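Local atomic coordinates of sugar isomerase (Sinorhizobium meliloti, PDB entry 3QC0), a protein that binds zinc and is probably a sugar isomerase built on a xylose isomerase-like TIM barrel. Residues K60-L64 with L95-C99; D98-V103 with V137-E142; V178-W182 with V226-I232. All coordinates share one frame; numbering follows the deposited sequence.

Contact 1 of 3, residues K60-L64 with L95-C99; sequences KLTGL and LGADC
Leu61 packs tightly against the 95-99 loop: its CD2 lies 3.7 Å from Leu95 CB, while its CB rests on the backbone and methyl of Ala97. Ala97 CB also lies 4.3 Å from Leu64 CB, and Leu64 CD1 meets Leu95 CD1 more loosely. Two backbone bonds frame this apolar patch, Asp98 N to Leu61 O at 2.8 Å and Leu64 N to Cys99 O at 3.0 Å. The second stands at the start of the pairing of strands 60-68 and 100-103 in the TIM barrel. The chain reaches it from helix 75-94, which ends in a Schellman motif at Gly96. Toward solvent the contact is polar. Lys60, its chain bent at chi3 (-74°) and chi4 (-53°), curls NZ back to the syn lone pair of Asp98 OD2 at 2.8 Å, a salt bridge in which the two side chains cross at about a right angle. Water 1 accepts from Leu61 N, with Gly96 O and Asp98 OD1 among the acceptors competing for its hydrogens. A leucine in place of Asp98 would probably leave the Lys60 ammonium without its mate and water 1 less firmly held. Deeper in, Cys99 SG sits 3.4 Å from Thr62 O.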
ATOM      1  N   LYS A  60      31.431   2.959  -7.205  1.00 28.16           N
ATOM      2  CA  LYS A  60      30.294   3.879  -7.305  1.00 27.81           C
ATOM      3  C   LYS A  60      29.359   3.570  -6.142  1.00 25.56           C
ATOM      4  O   LYS A  60      29.188   2.407  -5.772  1.00 24.82           O
ATOM      5  CB  LYS A  60      29.566   3.697  -8.641  1.00 28.07           C
ATOM      6  CG  LYS A  60      28.145   4.263  -8.648  1.00 28.76           C
ATOM      7  CD  LYS A  60      27.459   4.105 -10.007  1.00 30.53           C
ATOM      8  CE  LYS A  60      28.000   5.075 -11.058  1.00 31.38           C
ATOM      9  NZ  LYS A  60      27.994   6.498 -10.639  1.00 29.76           N
ATOM     10  N   LEU A  61      28.793   4.605  -5.538  1.00 23.80           N
ATOM     11  CA  LEU A  61      27.682   4.442  -4.602  1.00 22.37           C
ATOM     12  C   LEU A  61      26.412   4.913  -5.299  1.00 21.73           C
ATOM     13  O   LEU A  61      26.286   6.088  -5.651  1.00 22.46           O
ATOM     14  CB  LEU A  61      27.887   5.227  -3.319  1.00 21.88           C
ATOM     15  CG  LEU A  61      28.520   4.433  -2.172  1.00 22.88           C
ATOM     16  CD1 LEU A  61      29.962   4.037  -2.473  1.00 26.01           C
ATOM     17  CD2 LEU A  61      28.391   5.200  -0.852  1.00 25.08           C
ATOM     18  N   THR A  62      25.492   3.990  -5.546  1.00 20.79           N
ATOM     19  CA  THR A  62      24.223   4.388  -6.183  1.00 20.23           C
ATOM     20  C   THR A  62      23.334   5.158  -5.200  1.00 19.82           C
ATOM     21  O   THR A  62      22.390   5.848  -5.614  1.00 20.10           O
ATOM     22  CB  THR A  62      23.481   3.158  -6.775  1.00 20.07           C
ATOM     23  OG1 THR A  62      23.448   2.105  -5.806  1.00 19.83           O
ATOM     24  CG2 THR A  62      24.181   2.693  -8.066  1.00 22.70           C
ATOM     25  N   GLY A  63      23.619   5.010  -3.908  1.00 18.93           N
ATOM     26  CA  GLY A  63      22.952   5.747  -2.859  1.00 18.17           C
ATOM     27  C   GLY A  63      23.653   5.552  -1.530  1.00 18.63           C
ATOM     28  O   GLY A  63      24.477   4.626  -1.396  1.00 19.19           O
ATOM     29  N   LEU A  64      23.328   6.412  -0.570  1.00 16.67           N
ATOM     30  CA  LEU A  64      23.584   6.148   0.851  1.00 17.08           C
ATOM     31  C   LEU A  64      22.206   6.068   1.519  1.00 15.51           C
ATOM     32  O   LEU A  64      21.366   6.966   1.346  1.00 15.39           O
ATOM     33  CB  LEU A  64      24.411   7.257   1.495  1.00 16.61           C
ATOM     34  CG  LEU A  64      24.681   7.135   2.993  1.00 16.71           C
ATOM     35  CD1 LEU A  64      25.520   5.867   3.339  1.00 16.50           C
ATOM     36  CD2 LEU A  64      25.365   8.412   3.535  1.00 16.51           C
ATOM     37  N   LEU A  95      31.726   9.847   0.825  1.00 21.77           N
ATOM     38  CA  LEU A  95      31.736   8.596   0.099  1.00 22.58           C
ATOM     39  C   LEU A  95      31.505   8.735  -1.419  1.00 22.64           C
ATOM     40  O   LEU A  95      31.480   7.734  -2.138  1.00 24.82           O
ATOM     41  CB  LEU A  95      30.728   7.634   0.713  1.00 22.54           C
ATOM     42  CG  LEU A  95      30.898   7.332   2.200  1.00 22.89           C
ATOM     43  CD1 LEU A  95      29.711   6.493   2.717  1.00 24.99           C
ATOM     44  CD2 LEU A  95      32.266   6.638   2.447  1.00 25.41           C
ATOM     45  N   GLY A  96      31.287   9.958  -1.902  1.00 22.05           N
ATOM     46  CA  GLY A  96      30.983  10.202  -3.302  1.00 22.02           C
ATOM     47  C   GLY A  96      29.676   9.596  -3.783  1.00 21.81           C
ATOM     48  O   GLY A  96      29.545   9.261  -4.951  1.00 23.13           O
ATOM     49  N   ALA A  97      28.721   9.471  -2.869  1.00 20.51           N
ATOM     50  CA  ALA A  97      27.431   8.859  -3.226  1.00 19.80           C
ATOM     51  C   ALA A  97      26.667   9.635  -4.324  1.00 19.53           C
ATOM     52  O   ALA A  97      26.611  10.869  -4.318  1.00 20.03           O
ATOM     53  CB  ALA A  97      26.529   8.700  -1.986  1.00 19.69           C
ATOM     54  N   ASP A  98      26.059   8.897  -5.249  1.00 19.29           N
ATOM     55  CA  ASP A  98      25.291   9.509  -6.318  1.00 18.93           C
ATOM     56  C   ASP A  98      24.027  10.219  -5.796  1.00 18.24           C
ATOM     57  O   ASP A  98      23.507  11.125  -6.444  1.00 18.76           O
ATOM     58  CB  ASP A  98      24.878   8.457  -7.342  1.00 19.89           C
ATOM     59  CG  ASP A  98      26.051   7.958  -8.179  1.00 21.30           C
ATOM     60  OD1 ASP A  98      27.157   8.533  -8.076  1.00 23.56           O
ATOM     61  OD2 ASP A  98      25.855   7.005  -8.964  1.00 25.63           O
ATOM     62  N   CYS A  99      23.519   9.767  -4.651  1.00 17.75           N
ATOM     63  CA  CYS A  99      22.446  10.467  -3.977  1.00 16.72           C
ATOM     64  C   CYS A  99      22.396  10.029  -2.529  1.00 15.96           C
ATOM     65  O   CYS A  99      22.986   8.980  -2.154  1.00 16.18           O
ATOM     66  CB  CYS A  99      21.048  10.206  -4.634  1.00 16.46           C
ATOM     67  SG  CYS A  99      20.476   8.504  -4.526  1.00 18.12           S
TER
HETATM   68  O   HOH W   1      29.319   7.205  -6.750  1.00 24.16           O

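Contact 2 of 3, residues D98-V103 with V137-E142; sequences DCLVLV and VPLAIE
Strands 100-103 and 139-141 run parallel in direct register, Leu100 beside Leu139, Val101 beside Ala140 and Leu102 beside Ile141, with their short axes 4.7 Å apart and turned by 35°. Four backbone bonds tie them, from Leu100 N to Pro138 O at one end to Glu142 N to Leu102 O, 3.1 Å, at the other. Beyond that last rung water 2 bridges Leu102 O and Glu142 O.

On the outer face the leucines pack together. Leu100 and Leu139 lie side by side and point the same way, their CD2 methyls 4.0 Å apart, while Leu102 reaches across so that its CD1 rests on Leu139 CB; Val137 CG1 extends the patch to Leu100 CB. The face toward the barrel interior is lined by Cys99, Val101, Ala140 and Glu142. Ala140 CB fits close against Cys99 SG at 3.6 Å. In the conformer described here Glu142 runs out extended, with CG anti to the backbone N (chi1 -167°), and this carries its carboxylate past the valines: Glu142 OE1 lies 3.6 Å from Val101 CG1 and 3.8 Å from Val103 CG2. OE2 is a ligand of the zinc ion, whose site is completed by Asp177, His204 and Glu248.

The two strands and helix 114-135 form a right-handed beta-alpha-beta unit of the barrel. Helix 114-135 covers Leu102, Leu139 and Ile141, helix 75-94 covers Leu100, and strand 172-177 flanks strand 139-141 on its far edge.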
ATOM      1  N   ASP A  98      26.059   8.897  -5.249  1.00 19.29           N
ATOM      2  CA  ASP A  98      25.291   9.509  -6.318  1.00 18.93           C
ATOM      3  C   ASP A  98      24.027  10.219  -5.796  1.00 18.24           C
ATOM      4  O   ASP A  98      23.507  11.125  -6.444  1.00 18.76           O
ATOM      5  CB  ASP A  98      24.878   8.457  -7.342  1.00 19.89           C
ATOM      6  CG  ASP A  98      26.051   7.958  -8.179  1.00 21.30           C
ATOM      7  OD1 ASP A  98      27.157   8.533  -8.076  1.00 23.56           O
ATOM      8  OD2 ASP A  98      25.855   7.005  -8.964  1.00 25.63           O
ATOM      9  N   CYS A  99      23.519   9.767  -4.651  1.00 17.75           N
ATOM     10  CA  CYS A  99      22.446  10.467  -3.977  1.00 16.72           C
ATOM     11  C   CYS A  99      22.396  10.029  -2.529  1.00 15.96           C
ATOM     12  O   CYS A  99      22.986   8.980  -2.154  1.00 16.18           O
ATOM     13  CB  CYS A  99      21.048  10.206  -4.634  1.00 16.46           C
ATOM     14  SG  CYS A  99      20.476   8.504  -4.526  1.00 18.12           S
ATOM     15  N   LEU A 100      21.684  10.831  -1.726  1.00 15.41           N
ATOM     16  CA  LEU A 100      21.257  10.434  -0.383  1.00 13.84           C
ATOM     17  C   LEU A 100      19.784  10.071  -0.482  1.00 14.60           C
ATOM     18  O   LEU A 100      18.977  10.914  -0.872  1.00 14.65           O
ATOM     19  CB  LEU A 100      21.420  11.598   0.583  1.00 14.44           C
ATOM     20  CG  LEU A 100      20.926  11.336   2.009  1.00 12.38           C
ATOM     21  CD1 LEU A 100      21.661  10.204   2.697  1.00 12.85           C
ATOM     22  CD2 LEU A 100      20.910  12.610   2.875  1.00 13.21           C
ATOM     23  N   VAL A 101      19.471   8.828  -0.152  1.00 14.75           N
ATOM     24  CA  VAL A 101      18.091   8.368  -0.170  1.00 14.14           C
ATOM     25  C   VAL A 101      17.351   8.917   1.054  1.00 13.65           C
ATOM     26  O   VAL A 101      17.884   8.896   2.150  1.00 13.68           O
ATOM     27  CB  VAL A 101      18.047   6.827  -0.209  1.00 15.28           C
ATOM     28  CG1 VAL A 101      16.611   6.323  -0.092  1.00 18.64           C
ATOM     29  CG2 VAL A 101      18.694   6.305  -1.515  1.00 17.61           C
ATOM     30  N   LEU A 102      16.126   9.417   0.856  1.00 12.56           N
ATOM     31  CA  LEU A 102      15.340   9.975   1.928  1.00 11.93           C
ATOM     32  C   LEU A 102      14.082   9.125   2.141  1.00 11.88           C
ATOM     33  O   LEU A 102      13.244   8.994   1.230  1.00 13.17           O
ATOM     34  CB  LEU A 102      14.908  11.429   1.682  1.00 12.44           C
ATOM     35  CG  LEU A 102      16.038  12.445   1.407  1.00 11.42           C
ATOM     36  CD1 LEU A 102      15.373  13.821   1.146  1.00 15.04           C
ATOM     37  CD2 LEU A 102      17.033  12.499   2.561  1.00 13.43           C
ATOM     38  N   VAL A 103      13.981   8.565   3.332  1.00 11.77           N
ATOM     39  CA  VAL A 103      12.811   7.824   3.809  1.00 12.43           C
ATOM     40  C   VAL A 103      12.073   8.767   4.737  1.00 12.47           C
ATOM     41  O   VAL A 103      12.595   9.144   5.776  1.00 12.62           O
ATOM     42  CB  VAL A 103      13.250   6.539   4.514  1.00 12.71           C
ATOM     43  CG1 VAL A 103      12.041   5.831   5.140  1.00 14.10           C
ATOM     44  CG2 VAL A 103      13.927   5.577   3.545  1.00 14.60           C
ATOM     45  N   VAL A 137      25.435  16.857  -3.194  1.00 18.17           N
ATOM     46  CA  VAL A 137      24.758  15.581  -2.913  1.00 16.95           C
ATOM     47  C   VAL A 137      23.268  15.698  -3.335  1.00 16.68           C
ATOM     48  O   VAL A 137      22.475  16.362  -2.654  1.00 16.26           O
ATOM     49  CB  VAL A 137      24.860  15.184  -1.441  1.00 16.21           C
ATOM     50  CG1 VAL A 137      24.054  13.867  -1.157  1.00 15.61           C
ATOM     51  CG2 VAL A 137      26.323  15.018  -0.990  1.00 16.51           C
ATOM     52  N   PRO A 138      22.897  15.048  -4.453  1.00 16.89           N
ATOM     53  CA  PRO A 138      21.456  15.006  -4.817  1.00 15.73           C
ATOM     54  C   PRO A 138      20.649  14.322  -3.736  1.00 15.37           C
ATOM     55  O   PRO A 138      21.116  13.334  -3.174  1.00 14.68           O
ATOM     56  CB  PRO A 138      21.446  14.183  -6.102  1.00 16.66           C
ATOM     57  CG  PRO A 138      22.874  14.439  -6.678  1.00 17.18           C
ATOM     58  CD  PRO A 138      23.731  14.359  -5.460  1.00 17.84           C
ATOM     59  N   LEU A 139      19.479  14.881  -3.439  1.00 13.45           N
ATOM     60  CA  LEU A 139      18.567  14.253  -2.480  1.00 12.90           C
ATOM     61  C   LEU A 139      17.559  13.444  -3.269  1.00 13.98           C
ATOM     62  O   LEU A 139      16.885  13.988  -4.133  1.00 14.56           O
ATOM     63  CB  LEU A 139      17.848  15.310  -1.639  1.00 12.80           C
ATOM     64  CG  LEU A 139      18.769  16.174  -0.749  1.00 13.00           C
ATOM     65  CD1 LEU A 139      17.945  17.200   0.075  1.00 14.11           C
ATOM     66  CD2 LEU A 139      19.697  15.314   0.163  1.00 13.83           C
ATOM     67  N   ALA A 140      17.413  12.168  -2.939  1.00 13.53           N
ATOM     68  CA  ALA A 140      16.485  11.277  -3.633  1.00 13.72           C
ATOM     69  C   ALA A 140      15.348  10.919  -2.706  1.00 13.45           C
ATOM     70  O   ALA A 140      15.512  10.084  -1.814  1.00 13.83           O
ATOM     71  CB  ALA A 140      17.211   9.992  -4.116  1.00 13.71           C
ATOM     72  N   ILE A 141      14.192  11.542  -2.917  1.00 12.98           N
ATOM     73  CA  ILE A 141      12.974  11.150  -2.200  1.00 12.28           C
ATOM     74  C   ILE A 141      12.575   9.774  -2.697  1.00 12.11           C
ATOM     75  O   ILE A 141      12.345   9.572  -3.906  1.00 13.77           O
ATOM     76  CB  ILE A 141      11.823  12.142  -2.466  1.00 12.93           C
ATOM     77  CG1 ILE A 141      12.184  13.582  -2.078  1.00 13.03           C
ATOM     78  CG2 ILE A 141      10.521  11.668  -1.754  1.00 13.61           C
ATOM     79  CD1 ILE A 141      11.124  14.628  -2.480  1.00 14.30           C
ATOM     80  N   GLU A 142      12.470   8.846  -1.761  0.61 12.31           N
ATOM     81  CA  GLU A 142      12.051   7.470  -2.086  0.61 12.75           C
ATOM     82  C   GLU A 142      10.584   7.323  -1.664  0.61 12.24           C
ATOM     83  O   GLU A 142      10.292   7.230  -0.485  0.61 11.85           O
ATOM     84  CB  GLU A 142      12.921   6.441  -1.371  0.61 13.06           C
ATOM     85  CG  GLU A 142      12.715   5.035  -1.927  0.61 13.33           C
ATOM     86  CD  GLU A 142      13.445   3.961  -1.164  0.61 15.86           C
ATOM     87  OE1 GLU A 142      13.750   4.195   0.007  0.61 16.52           O
ATOM     88  OE2 GLU A 142      13.688   2.903  -1.769  0.61 14.58           O
TER
HETATM   89  O   HOH W   2      10.415   8.900   1.536  1.00 16.77           O

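Contact 3 of 3, residues V178-W182 with V226-I232; sequences VYHVW and VIDLKGI
Val178, at the start of helix 178-181, meets three side chains of the 226-232 segment. Its CG2 lies 3.7 Å from Leu229 CD2 and 3.8 Å from Ile227 CD1, and its other methyl, CG1, sits 3.9 Å from Ile232 CD1. Leu229 crosses it at about a right angle, whereas the two isoleucines come in obliquely. The carbonyl of Val178 also touches Ile227 CD1 while accepting the helical bond from Trp182 N. Tyr179 turns away from this interface, and its ring meets that of Trp208.

In the TIM barrel this short helix directly follows strand 172-177, whose last residue is the zinc ligand Asp177, and the partner segment leads into helix 229-238, which packs outside the sheet. Asp228 is the N-cap of that helix: its OD1 accepts from Gly231 N at 2.9 Å, with the donor above the carboxylate plane.

Trp182 closes the first segment. Its CG stands between the backbone N and the carbonyl carbon (chi1 72°), which lays the indole beneath Ile227. Ile227 CG1 makes a CH-pi contact over the five-membered ring, 4.1 Å from the centroid, and comes within 3.7 Å of Trp182 CG. At the far end of the indole, Trp182 CH2 is 4.1 Å from Val226 CG2, over the same face as Ile227 CG1. Trp182 and Val226 also pack on Ala150 and Leu107 of the second subunit, respectively.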
ATOM      1  N   VAL A 178      11.125  -0.640  -6.975  1.00 13.83           N
ATOM      2  CA  VAL A 178       9.996  -1.410  -7.511  1.00 12.98           C
ATOM      3  C   VAL A 178       9.122  -1.947  -6.391  1.00 13.92           C
ATOM      4  O   VAL A 178       7.905  -2.077  -6.577  1.00 14.29           O
ATOM      5  CB  VAL A 178      10.463  -2.551  -8.431  1.00 13.34           C
ATOM      6  CG1 VAL A 178      11.227  -1.935  -9.653  1.00 15.61           C
ATOM      7  CG2 VAL A 178      11.334  -3.595  -7.700  1.00 13.93           C
ATOM      8  N   TYR A 179       9.707  -2.240  -5.235  1.00 13.09           N
ATOM      9  CA  TYR A 179       8.909  -2.783  -4.134  1.00 13.09           C
ATOM     10  C   TYR A 179       7.825  -1.810  -3.716  1.00 12.22           C
ATOM     11  O   TYR A 179       6.723  -2.163  -3.379  1.00 12.27           O
ATOM     12  CB  TYR A 179       9.772  -3.112  -2.905  1.00 13.75           C
ATOM     13  CG  TYR A 179       9.174  -4.168  -2.013  1.00 13.12           C
ATOM     14  CD1 TYR A 179       9.099  -5.492  -2.438  1.00 13.40           C
ATOM     15  CD2 TYR A 179       8.682  -3.864  -0.743  1.00 13.32           C
ATOM     16  CE1 TYR A 179       8.532  -6.475  -1.639  1.00 13.88           C
ATOM     17  CE2 TYR A 179       8.139  -4.851   0.083  1.00 14.68           C
ATOM     18  CZ  TYR A 179       8.066  -6.162  -0.378  1.00 12.51           C
ATOM     19  OH  TYR A 179       7.551  -7.159   0.430  1.00 16.07           O
ATOM     20  N   HIS A 180       8.179  -0.530  -3.730  1.00 12.60           N
ATOM     21  CA  HIS A 180       7.318   0.503  -3.195  1.00 12.36           C
ATOM     22  C   HIS A 180       6.294   1.007  -4.203  1.00 11.91           C
ATOM     23  O   HIS A 180       5.269   1.592  -3.792  1.00 12.43           O
ATOM     24  CB  HIS A 180       8.170   1.689  -2.730  1.00 12.96           C
ATOM     25  CG  HIS A 180       9.122   1.332  -1.641  1.00 11.02           C
ATOM     26  ND1 HIS A 180       8.744   0.552  -0.567  1.00 12.14           N
ATOM     27  CD2 HIS A 180      10.429   1.655  -1.444  1.00 11.95           C
ATOM     28  CE1 HIS A 180       9.795   0.381   0.225  1.00 14.51           C
ATOM     29  NE2 HIS A 180      10.821   1.044  -0.281  1.00 14.06           N
ATOM     30  N   VAL A 181       6.603   0.866  -5.507  1.00 11.53           N
ATOM     31  CA  VAL A 181       5.796   1.524  -6.549  1.00 11.80           C
ATOM     32  C   VAL A 181       5.136   0.606  -7.584  1.00 11.86           C
ATOM     33  O   VAL A 181       4.332   1.107  -8.375  1.00 12.97           O
ATOM     34  CB  VAL A 181       6.665   2.596  -7.341  1.00 12.22           C
ATOM     35  CG1 VAL A 181       7.370   3.563  -6.409  1.00 12.51           C
ATOM     36  CG2 VAL A 181       7.700   1.910  -8.299  1.00 12.58           C
ATOM     37  N   TRP A 182       5.485  -0.685  -7.621  1.00 12.75           N
ATOM     38  CA  TRP A 182       5.101  -1.556  -8.742  1.00 12.32           C
ATOM     39  C   TRP A 182       3.577  -1.585  -8.962  1.00 12.01           C
ATOM     40  O   TRP A 182       3.121  -1.752 -10.085  1.00 14.42           O
ATOM     41  CB  TRP A 182       5.600  -2.984  -8.555  1.00 13.27           C
ATOM     42  CG  TRP A 182       4.876  -3.734  -7.513  1.00 12.14           C
ATOM     43  CD1 TRP A 182       5.084  -3.704  -6.183  1.00 13.62           C
ATOM     44  CD2 TRP A 182       3.730  -4.578  -7.728  1.00 11.13           C
ATOM     45  NE1 TRP A 182       4.153  -4.500  -5.540  1.00 12.99           N
ATOM     46  CE2 TRP A 182       3.320  -5.054  -6.480  1.00 12.83           C
ATOM     47  CE3 TRP A 182       3.077  -4.997  -8.861  1.00 13.37           C
ATOM     48  CZ2 TRP A 182       2.225  -5.930  -6.329  1.00 13.15           C
ATOM     49  CZ3 TRP A 182       1.990  -5.827  -8.737  1.00 14.45           C
ATOM     50  CH2 TRP A 182       1.565  -6.303  -7.462  1.00 14.02           C
ATOM     51  N   VAL A 226       6.203 -11.275  -8.669  1.00 16.61           N
ATOM     52  CA  VAL A 226       5.258 -10.916  -9.717  1.00 16.70           C
ATOM     53  C   VAL A 226       5.495  -9.588 -10.392  1.00 16.10           C
ATOM     54  O   VAL A 226       4.697  -9.186 -11.248  1.00 17.31           O
ATOM     55  CB  VAL A 226       3.819 -10.914  -9.164  1.00 16.96           C
ATOM     56  CG1 VAL A 226       3.481 -12.287  -8.625  1.00 22.05           C
ATOM     57  CG2 VAL A 226       3.611  -9.775  -8.162  1.00 18.40           C
ATOM     58  N   ILE A 227       6.544  -8.869 -10.030  1.00 16.78           N
ATOM     59  CA  ILE A 227       6.768  -7.556 -10.623  1.00 16.06           C
ATOM     60  C   ILE A 227       7.267  -7.683 -12.045  1.00 17.59           C
ATOM     61  O   ILE A 227       8.136  -8.488 -12.336  1.00 17.63           O
ATOM     62  CB  ILE A 227       7.771  -6.704  -9.796  1.00 16.25           C
ATOM     63  CG1 ILE A 227       7.229  -6.477  -8.366  1.00 13.72           C
ATOM     64  CG2 ILE A 227       8.063  -5.371 -10.506  1.00 15.78           C
ATOM     65  CD1 ILE A 227       8.106  -5.609  -7.482  1.00 14.17           C
ATOM     66  N   ASP A 228       6.714  -6.879 -12.936  1.00 17.02           N
ATOM     67  CA  ASP A 228       7.197  -6.797 -14.314  1.00 18.71           C
ATOM     68  C   ASP A 228       8.448  -5.930 -14.323  1.00 18.50           C
ATOM     69  O   ASP A 228       8.409  -4.764 -14.753  1.00 17.62           O
ATOM     70  CB  ASP A 228       6.078  -6.225 -15.174  1.00 20.10           C
ATOM     71  CG  ASP A 228       6.440  -6.054 -16.648  1.00 21.04           C
ATOM     72  OD1 ASP A 228       7.521  -6.488 -17.095  1.00 21.91           O
ATOM     73  OD2 ASP A 228       5.598  -5.451 -17.398  1.00 24.06           O
ATOM     74  N   LEU A 229       9.555  -6.514 -13.810  1.00 18.24           N
ATOM     75  CA  LEU A 229      10.831  -5.799 -13.671  1.00 18.64           C
ATOM     76  C   LEU A 229      11.300  -5.286 -15.027  1.00 18.74           C
ATOM     77  O   LEU A 229      11.721  -4.122 -15.159  1.00 19.98           O
ATOM     78  CB  LEU A 229      11.874  -6.692 -12.999  1.00 18.79           C
ATOM     79  CG  LEU A 229      11.585  -7.044 -11.543  1.00 17.14           C
ATOM     80  CD1 LEU A 229      12.464  -8.218 -11.044  1.00 18.02           C
ATOM     81  CD2 LEU A 229      11.716  -5.787 -10.636  1.00 18.59           C
ATOM     82  N   LYS A 230      11.218  -6.139 -16.039  1.00 20.16           N
ATOM     83  CA  LYS A 230      11.636  -5.793 -17.394  1.00 22.53           C
ATOM     84  C   LYS A 230      10.885  -4.563 -17.888  1.00 21.22           C
ATOM     85  O   LYS A 230      11.474  -3.626 -18.408  1.00 22.26           O
ATOM     86  CB  LYS A 230      11.409  -7.002 -18.318  1.00 24.81           C
ATOM     87  CG  LYS A 230      11.684  -6.864 -19.807  1.00 32.14           C
ATOM     88  CD  LYS A 230      11.000  -8.072 -20.606  1.00 37.82           C
ATOM     89  CE  LYS A 230      11.732  -8.523 -21.885  1.00 42.98           C
ATOM     90  NZ  LYS A 230      11.347  -9.931 -22.378  1.00 44.42           N
ATOM     91  N   GLY A 231       9.561  -4.566 -17.715  1.00 21.09           N
ATOM     92  CA  GLY A 231       8.734  -3.451 -18.150  1.00 19.99           C
ATOM     93  C   GLY A 231       9.023  -2.128 -17.443  1.00 20.18           C
ATOM     94  O   GLY A 231       9.093  -1.069 -18.059  1.00 19.53           O
ATOM     95  N   ILE A 232       9.187  -2.183 -16.132  1.00 18.18           N
ATOM     96  CA  ILE A 232       9.507  -0.999 -15.369  1.00 17.08           C
ATOM     97  C   ILE A 232      10.871  -0.442 -15.860  1.00 18.32           C
ATOM     98  O   ILE A 232      11.008   0.763 -16.087  1.00 19.64           O
ATOM     99  CB  ILE A 232       9.520  -1.277 -13.849  1.00 16.56           C
ATOM    100  CG1 ILE A 232       8.080  -1.568 -13.337  1.00 16.41           C
ATOM    101  CG2 ILE A 232      10.169  -0.121 -13.070  1.00 17.83           C
ATOM    102  CD1 ILE A 232       8.014  -2.001 -11.871  1.00 17.12           C
TER

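Overall arrangement
The three contacts follow one another around a single eight-stranded parallel barrel. Contacts 1 and 2 adjoin, with centres about 9 Å apart; they share Asp98 and Cys99, and strand 100-103 lies between strands 60-68 and 139-141. Leu64 O and Val101 N, 3.1 Å apart, probably hydrogen-bond across the seam. Contact 3 comes later in the chain, about 23 Å from contact 1 and about 20 Å from contact 2 between centres, and joins the short helix after strand 172-177 to the start of helix 229-238. It reaches contact 2 where Glu142 OE2 meets His180 CD2 at 3.5 Å. Contacts 2 and 3 border the zinc site: contact 2 supplies Glu142, and segment 178-182 follows the ligand Asp177.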